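Local atomic coordinates of putative esterase (Bacteroides intestinalis DSM 17393, PDB entry 5VOL), a protein that probably hydrolyses ferulate esters of arabinoxylan as a family 1 carbohydrate esterase, and binds calcium. Residues Lys20-Lys25 with Trp106-Phe111; Ala158-Ser163 with Leu265-Arg270. One frame throughout, in Å; residues are numbered along the deposited sequence.

Overall arrangement
Both contacts reach the same mixed sheet of this alpha/beta-hydrolase chain, from opposite sides of the chain's centre. Interaction 1, centred about 18 Å from the chain centre, joins the turn between strands 11-19 and 24-32 to the start of helix 108-123, away from the calcium site. Interaction 2, centred about 10 Å from the chain centre, all its touching residues buried, sets helix 254-271 against strand 158-162. Their centres are 27 Å apart and their nearest atoms about 12 Å. The side chain of Phe267 is about 10 Å from a bound calcium ion. Tyr160 lies near the GxSxG elbow, and Ser163 packs on His252 and Asp223, which with Ser139 probably form a catalytic triad.

Interaction 1: residues Lys20-Lys25 with Trp106-Phe111; sequences KVLNSK and WKYETF
Leu22 meets Trp106 with CG anti to its own carbonyl carbon (chi1 -59°), while the indole CG stands anti to the backbone N (chi1 -167°); these torsions set where each side chain starts. From there Leu22 CD2 sits over one face of the indole in a CH-pi contact, 4.0 Å from the centroid of the six-membered ring and 18° off its normal. The same methyl lies 3.4 Å from Lys107 N. The other branch, Leu22 CD1, turns to the helix, 3.7 Å from Phe111 CG and 4.0 Å from Tyr108 CD1. Ser24 OG approaches the indole at its edge, 3.8 Å from Trp106 CH2. An alanine in place of Trp106 would probably leave Leu22 CD2 without its aromatic floor and open a gap beside Ser24, where the ring had stood.

Val21, partly exposed, widens the contact: its CG1 lies 3.5 Å from Lys107 O and its CG2 3.9 Å from Thr110 CG2. No direct hydrogen bond joins the segments; one water bridges them instead, donating to Val21 O and accepting from Lys107 N. Outside the pair, Trp106 stacks on Trp97, and Glu115 of helix 108-123 accepts a hydrogen bond from Lys20 N.

A G1 beta bulge sets Asn23 and Ser24 opposite the single residue Ser19, and Lys107 is the helix N-cap. The arrangement is thus a bulged beta-hairpin turn packed on a helix N-terminus, at the antiparallel end of an alpha/beta-hydrolase sheet.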
loop_
_atom_site.group_PDB
_atom_site.type_symbol
_atom_site.label_atom_id
_atom_site.label_comp_id
_atom_site.label_asym_id
_atom_site.label_seq_id
_atom_site.Cartn_x
_atom_site.Cartn_y
_atom_site.Cartn_z
ATOM N N LYS C 20 -32.398 8.518 29.763
ATOM C CA LYS C 20 -32.923 8.499 31.124
ATOM C C LYS C 20 -31.859 7.991 32.085
ATOM O O LYS C 20 -31.749 8.478 33.209
ATOM C CB LYS C 20 -34.171 7.614 31.221
ATOM C CG LYS C 20 -35.422 8.181 30.572
ATOM C CD LYS C 20 -36.503 7.106 30.503
ATOM C CE LYS C 20 -37.743 7.562 29.744
ATOM N NZ LYS C 20 -38.604 8.464 30.561
ATOM N N VAL C 21 -31.084 7.000 31.644
ATOM C CA VAL C 21 -29.963 6.497 32.440
ATOM C C VAL C 21 -28.967 7.602 32.836
ATOM O O VAL C 21 -28.460 7.621 33.964
ATOM C CB VAL C 21 -29.188 5.395 31.686
ATOM C CG1 VAL C 21 -27.910 5.056 32.423
ATOM C CG2 VAL C 21 -30.052 4.168 31.510
ATOM N N LEU C 22 -28.691 8.519 31.911
ATOM C CA LEU C 22 -27.684 9.560 32.122
ATOM C C LEU C 22 -28.297 10.906 32.478
ATOM O O LEU C 22 -27.586 11.821 32.883
ATOM C CB LEU C 22 -26.813 9.745 30.867
ATOM C CG LEU C 22 -26.048 8.519 30.385
ATOM C CD1 LEU C 22 -25.363 8.846 29.036
ATOM C CD2 LEU C 22 -25.035 8.123 31.441
ATOM N N ASN C 23 -29.610 11.019 32.292
ATOM C CA ASN C 23 -30.308 12.299 32.371
ATOM C C ASN C 23 -29.646 13.347 31.479
ATOM O O ASN C 23 -29.316 14.456 31.919
ATOM C CB ASN C 23 -30.374 12.813 33.813
ATOM C CG ASN C 23 -31.323 13.987 33.950
ATOM O OD1 ASN C 23 -32.321 14.061 33.236
ATOM N ND2 ASN C 23 -31.003 14.923 34.837
ATOM N N SER C 24 -29.469 12.998 30.208
ATOM C CA SER C 24 -28.694 13.839 29.314
ATOM C C SER C 24 -29.081 13.580 27.858
ATOM O O SER C 24 -29.289 12.435 27.464
ATOM C CB SER C 24 -27.199 13.582 29.542
ATOM O OG SER C 24 -26.375 14.331 28.657
ATOM N N LYS C 25 -29.214 14.652 27.082
ATOM C CA LYS C 25 -29.298 14.537 25.632
ATOM C C LYS C 25 -27.959 14.004 25.129
ATOM O O LYS C 25 -26.902 14.549 25.448
ATOM C CB LYS C 25 -29.618 15.886 24.984
ATOM C CG LYS C 25 -31.085 16.270 25.019
ATOM C CD LYS C 25 -31.296 17.705 24.543
ATOM C CE LYS C 25 -30.572 17.965 23.221
ATOM N NZ LYS C 25 -30.675 19.401 22.808
ATOM N N TRP C 106 -22.571 8.375 36.078
ATOM C CA TRP C 106 -22.540 8.421 34.619
ATOM C C TRP C 106 -22.392 6.995 34.078
ATOM O O TRP C 106 -21.288 6.524 33.812
ATOM C CB TRP C 106 -21.393 9.321 34.149
ATOM C CG TRP C 106 -21.429 9.699 32.685
ATOM C CD1 TRP C 106 -20.641 9.199 31.682
ATOM C CD2 TRP C 106 -22.295 10.658 32.075
ATOM N NE1 TRP C 106 -20.963 9.799 30.484
ATOM C CE2 TRP C 106 -21.980 10.693 30.698
ATOM C CE3 TRP C 106 -23.311 11.489 32.557
ATOM C CZ2 TRP C 106 -22.639 11.531 29.806
ATOM C CZ3 TRP C 106 -23.963 12.321 31.676
ATOM C CH2 TRP C 106 -23.629 12.335 30.314
ATOM N N LYS C 107 -23.518 6.307 33.945
ATOM C CA LYS C 107 -23.517 4.906 33.598
ATOM C C LYS C 107 -23.598 4.792 32.072
ATOM O O LYS C 107 -24.638 4.440 31.517
ATOM C CB LYS C 107 -24.683 4.186 34.289
ATOM C CG LYS C 107 -24.722 4.421 35.807
ATOM C CD LYS C 107 -25.457 3.314 36.553
ATOM C CE LYS C 107 -26.830 3.111 36.003
ATOM N NZ LYS C 107 -27.384 1.758 36.329
ATOM N N TYR C 108 -22.501 5.132 31.402
ATOM C CA TYR C 108 -22.531 5.263 29.948
ATOM C C TYR C 108 -22.758 3.917 29.277
ATOM O O TYR C 108 -23.476 3.825 28.282
ATOM C CB TYR C 108 -21.237 5.911 29.427
ATOM C CG TYR C 108 -21.361 6.381 27.993
ATOM C CD1 TYR C 108 -21.834 7.650 27.696
ATOM C CD2 TYR C 108 -21.040 5.535 26.934
ATOM C CE1 TYR C 108 -21.956 8.079 26.386
ATOM C CE2 TYR C 108 -21.166 5.952 25.622
ATOM C CZ TYR C 108 -21.620 7.222 25.352
ATOM O OH TYR C 108 -21.746 7.642 24.048
ATOM N N GLU C 109 -22.170 2.864 29.819
ATOM C CA GLU C 109 -22.319 1.555 29.198
ATOM C C GLU C 109 -23.779 1.101 29.270
ATOM O O GLU C 109 -24.329 0.523 28.315
ATOM C CB GLU C 109 -21.397 0.536 29.868
ATOM C CG GLU C 109 -21.311 -0.818 29.148
ATOM C CD GLU C 109 -20.136 -1.654 29.621
ATOM O OE1 GLU C 109 -19.099 -1.057 29.971
ATOM O OE2 GLU C 109 -20.241 -2.904 29.655
ATOM N N THR C 110 -24.425 1.378 30.401
ATOM C CA THR C 110 -25.820 1.006 30.553
ATOM C C THR C 110 -26.654 1.792 29.550
ATOM O O THR C 110 -27.591 1.259 28.958
ATOM C CB THR C 110 -26.334 1.266 32.006
ATOM O OG1 THR C 110 -25.621 0.422 32.915
ATOM C CG2 THR C 110 -27.814 0.973 32.106
ATOM N N PHE C 111 -26.294 3.059 29.346
ATOM C CA PHE C 111 -26.940 3.867 28.313
ATOM C C PHE C 111 -26.718 3.231 26.930
ATOM O O PHE C 111 -27.638 3.135 26.116
ATOM C CB PHE C 111 -26.401 5.302 28.320
ATOM C CG PHE C 111 -26.432 5.972 26.962
ATOM C CD1 PHE C 111 -27.630 6.379 26.402
ATOM C CD2 PHE C 111 -25.259 6.179 26.250
ATOM C CE1 PHE C 111 -27.662 6.986 25.161
ATOM C CE2 PHE C 111 -25.273 6.799 25.022
ATOM C CZ PHE C 111 -26.474 7.193 24.462
HETATM O O HOH W 1 -25.857 7.624 35.032
#

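Interaction 2: residues Ala158-Ser163 with Leu265-Arg270; sequences AVYAMS and LPFVTR
Tyr160 presents the edge of its ring to Phe267: Phe267 CD2 lies near the tyrosine plane, 3.8 Å from Tyr160 CD2, and the two side chains cross obliquely. The ring planes are inclined at about 60°, and relative to the phenylalanine ring the tyrosine's approach is slanted, so the pair is not a regular T-shaped stack. Each ring has its CG anti to the backbone N (chi1 166° in Phe267), which starts each side chain, at its CG, toward the strand-helix interface. Farther along the phenylalanine ring, CE2 comes within 4.0 Å of Ala158 CB and 3.8 Å of Val159 O, so one aromatic side chain spans three consecutive strand residues. Val268 adds a looser touch, its CG1 4.4 Å from Ala158 CB.

The axes of strand 158-162 and the helical segment 265-270 run nearly antiparallel, at 166°, and approach to 8.9 Å. Phe216 on the adjacent strand 214-218 extends the aromatic group, stacking with Tyr160 and meeting Phe267 edge-to-face. The tyrosine hydroxyl is hydrogen-bonded to Asp218 and Gln263.

No hydrogen bond crosses between the two segments, and all five touching residues are buried. The chemistry therefore implies that helix 254-271 is seated on the central sheet here by apolar and aromatic packing, while the polar end of Tyr160 is satisfied by residues beyond the pair.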
loop_
_atom_site.group_PDB
_atom_site.type_symbol
_atom_site.label_atom_id
_atom_site.label_comp_id
_atom_site.label_asym_id
_atom_site.label_seq_id
_atom_site.Cartn_x
_atom_site.Cartn_y
_atom_site.Cartn_z
ATOM N N ALA C 158 -16.560 -8.729 15.712
ATOM C CA ALA C 158 -15.248 -8.181 15.379
ATOM C C ALA C 158 -14.942 -6.873 16.113
ATOM O O ALA C 158 -15.823 -6.038 16.276
ATOM C CB ALA C 158 -15.151 -7.958 13.869
ATOM N N VAL C 159 -13.678 -6.703 16.499
ATOM C CA VAL C 159 -13.179 -5.482 17.128
ATOM C C VAL C 159 -11.951 -4.959 16.376
ATOM O O VAL C 159 -11.002 -5.702 16.146
ATOM C CB VAL C 159 -12.791 -5.715 18.607
ATOM C CG1 VAL C 159 -12.191 -4.437 19.221
ATOM C CG2 VAL C 159 -14.007 -6.186 19.422
ATOM N N TYR C 160 -11.969 -3.680 16.008
ATOM C CA TYR C 160 -10.803 -3.045 15.397
ATOM C C TYR C 160 -10.360 -1.900 16.309
ATOM O O TYR C 160 -11.015 -0.874 16.378
ATOM C CB TYR C 160 -11.120 -2.515 13.996
ATOM C CG TYR C 160 -9.898 -2.115 13.197
ATOM C CD1 TYR C 160 -9.202 -0.942 13.477
ATOM C CD2 TYR C 160 -9.444 -2.913 12.150
ATOM C CE1 TYR C 160 -8.066 -0.576 12.735
ATOM C CE2 TYR C 160 -8.316 -2.563 11.402
ATOM C CZ TYR C 160 -7.635 -1.399 11.699
ATOM O OH TYR C 160 -6.530 -1.066 10.951
ATOM N N ALA C 161 -9.239 -2.085 16.985
ATOM C CA ALA C 161 -8.750 -1.147 17.990
ATOM C C ALA C 161 -7.626 -0.260 17.439
ATOM O O ALA C 161 -6.554 -0.776 17.140
ATOM C CB ALA C 161 -8.251 -1.928 19.197
ATOM N N MET C 162 -7.861 1.054 17.310
ATOM C CA MET C 162 -6.849 1.981 16.772
ATOM C C MET C 162 -6.159 2.774 17.864
ATOM O O MET C 162 -6.842 3.473 18.613
ATOM C CB MET C 162 -7.470 2.995 15.805
ATOM C CG MET C 162 -8.413 2.429 14.757
ATOM S SD MET C 162 -9.287 3.806 13.997
ATOM C CE MET C 162 -10.373 2.900 12.906
ATOM N N SER C 163 -4.829 2.690 17.930
ATOM C CA SER C 163 -4.042 3.465 18.889
ATOM C C SER C 163 -4.692 3.411 20.271
ATOM O O SER C 163 -4.875 4.448 20.921
ATOM C CB SER C 163 -3.925 4.913 18.430
ATOM O OG SER C 163 -3.627 5.005 17.043
ATOM N N LEU C 265 -12.651 -1.045 7.601
ATOM C CA LEU C 265 -13.922 -1.286 6.933
ATOM C C LEU C 265 -13.933 -2.587 6.110
ATOM O O LEU C 265 -14.902 -3.366 6.189
ATOM C CB LEU C 265 -14.286 -0.080 6.073
ATOM C CG LEU C 265 -14.546 1.168 6.944
ATOM C CD1 LEU C 265 -14.747 2.396 6.066
ATOM C CD2 LEU C 265 -15.764 0.941 7.876
ATOM N N PRO C 266 -12.858 -2.858 5.350
ATOM C CA PRO C 266 -12.834 -4.180 4.688
ATOM C C PRO C 266 -12.743 -5.344 5.673
ATOM O O PRO C 266 -13.291 -6.414 5.408
ATOM C CB PRO C 266 -11.569 -4.119 3.798
ATOM C CG PRO C 266 -11.403 -2.645 3.489
ATOM C CD PRO C 266 -11.841 -1.939 4.803
ATOM N N PHE C 267 -12.051 -5.138 6.790
ATOM C CA PHE C 267 -11.906 -6.160 7.820
ATOM C C PHE C 267 -13.252 -6.593 8.401
ATOM O O PHE C 267 -13.565 -7.780 8.398
ATOM C CB PHE C 267 -10.988 -5.658 8.938
ATOM C CG PHE C 267 -11.041 -6.481 10.201
ATOM C CD1 PHE C 267 -10.496 -7.764 10.247
ATOM C CD2 PHE C 267 -11.595 -5.953 11.358
ATOM C CE1 PHE C 267 -10.533 -8.519 11.414
ATOM C CE2 PHE C 267 -11.638 -6.702 12.542
ATOM C CZ PHE C 267 -11.103 -7.985 12.566
ATOM N N VAL C 268 -14.053 -5.653 8.905
ATOM C CA VAL C 268 -15.343 -6.057 9.478
ATOM C C VAL C 268 -16.257 -6.627 8.388
ATOM O O VAL C 268 -17.047 -7.542 8.638
ATOM C CB VAL C 268 -16.052 -4.891 10.226
ATOM C CG1 VAL C 268 -15.157 -4.383 11.342
ATOM C CG2 VAL C 268 -16.391 -3.762 9.286
ATOM N N THR C 269 -16.136 -6.108 7.169
ATOM C CA THR C 269 -16.932 -6.630 6.062
ATOM C C THR C 269 -16.646 -8.116 5.856
ATOM O O THR C 269 -17.563 -8.905 5.642
ATOM C CB THR C 269 -16.665 -5.854 4.771
ATOM O OG1 THR C 269 -17.226 -4.546 4.899
ATOM C CG2 THR C 269 -17.304 -6.551 3.548
ATOM N N ARG C 270 -15.378 -8.496 5.949
ATOM C CA ARG C 270 -14.997 -9.902 5.880
ATOM C C ARG C 270 -15.652 -10.727 6.985
ATOM O O ARG C 270 -16.192 -11.804 6.724
ATOM C CB ARG C 270 -13.476 -10.052 5.958
ATOM C CG ARG C 270 -12.781 -9.767 4.640
ATOM C CD ARG C 270 -11.330 -10.176 4.656
ATOM N NE ARG C 270 -10.499 -9.448 5.614
ATOM C CZ ARG C 270 -9.891 -8.298 5.347
ATOM N NH1 ARG C 270 -10.046 -7.713 4.163
ATOM N NH2 ARG C 270 -9.137 -7.723 6.268
#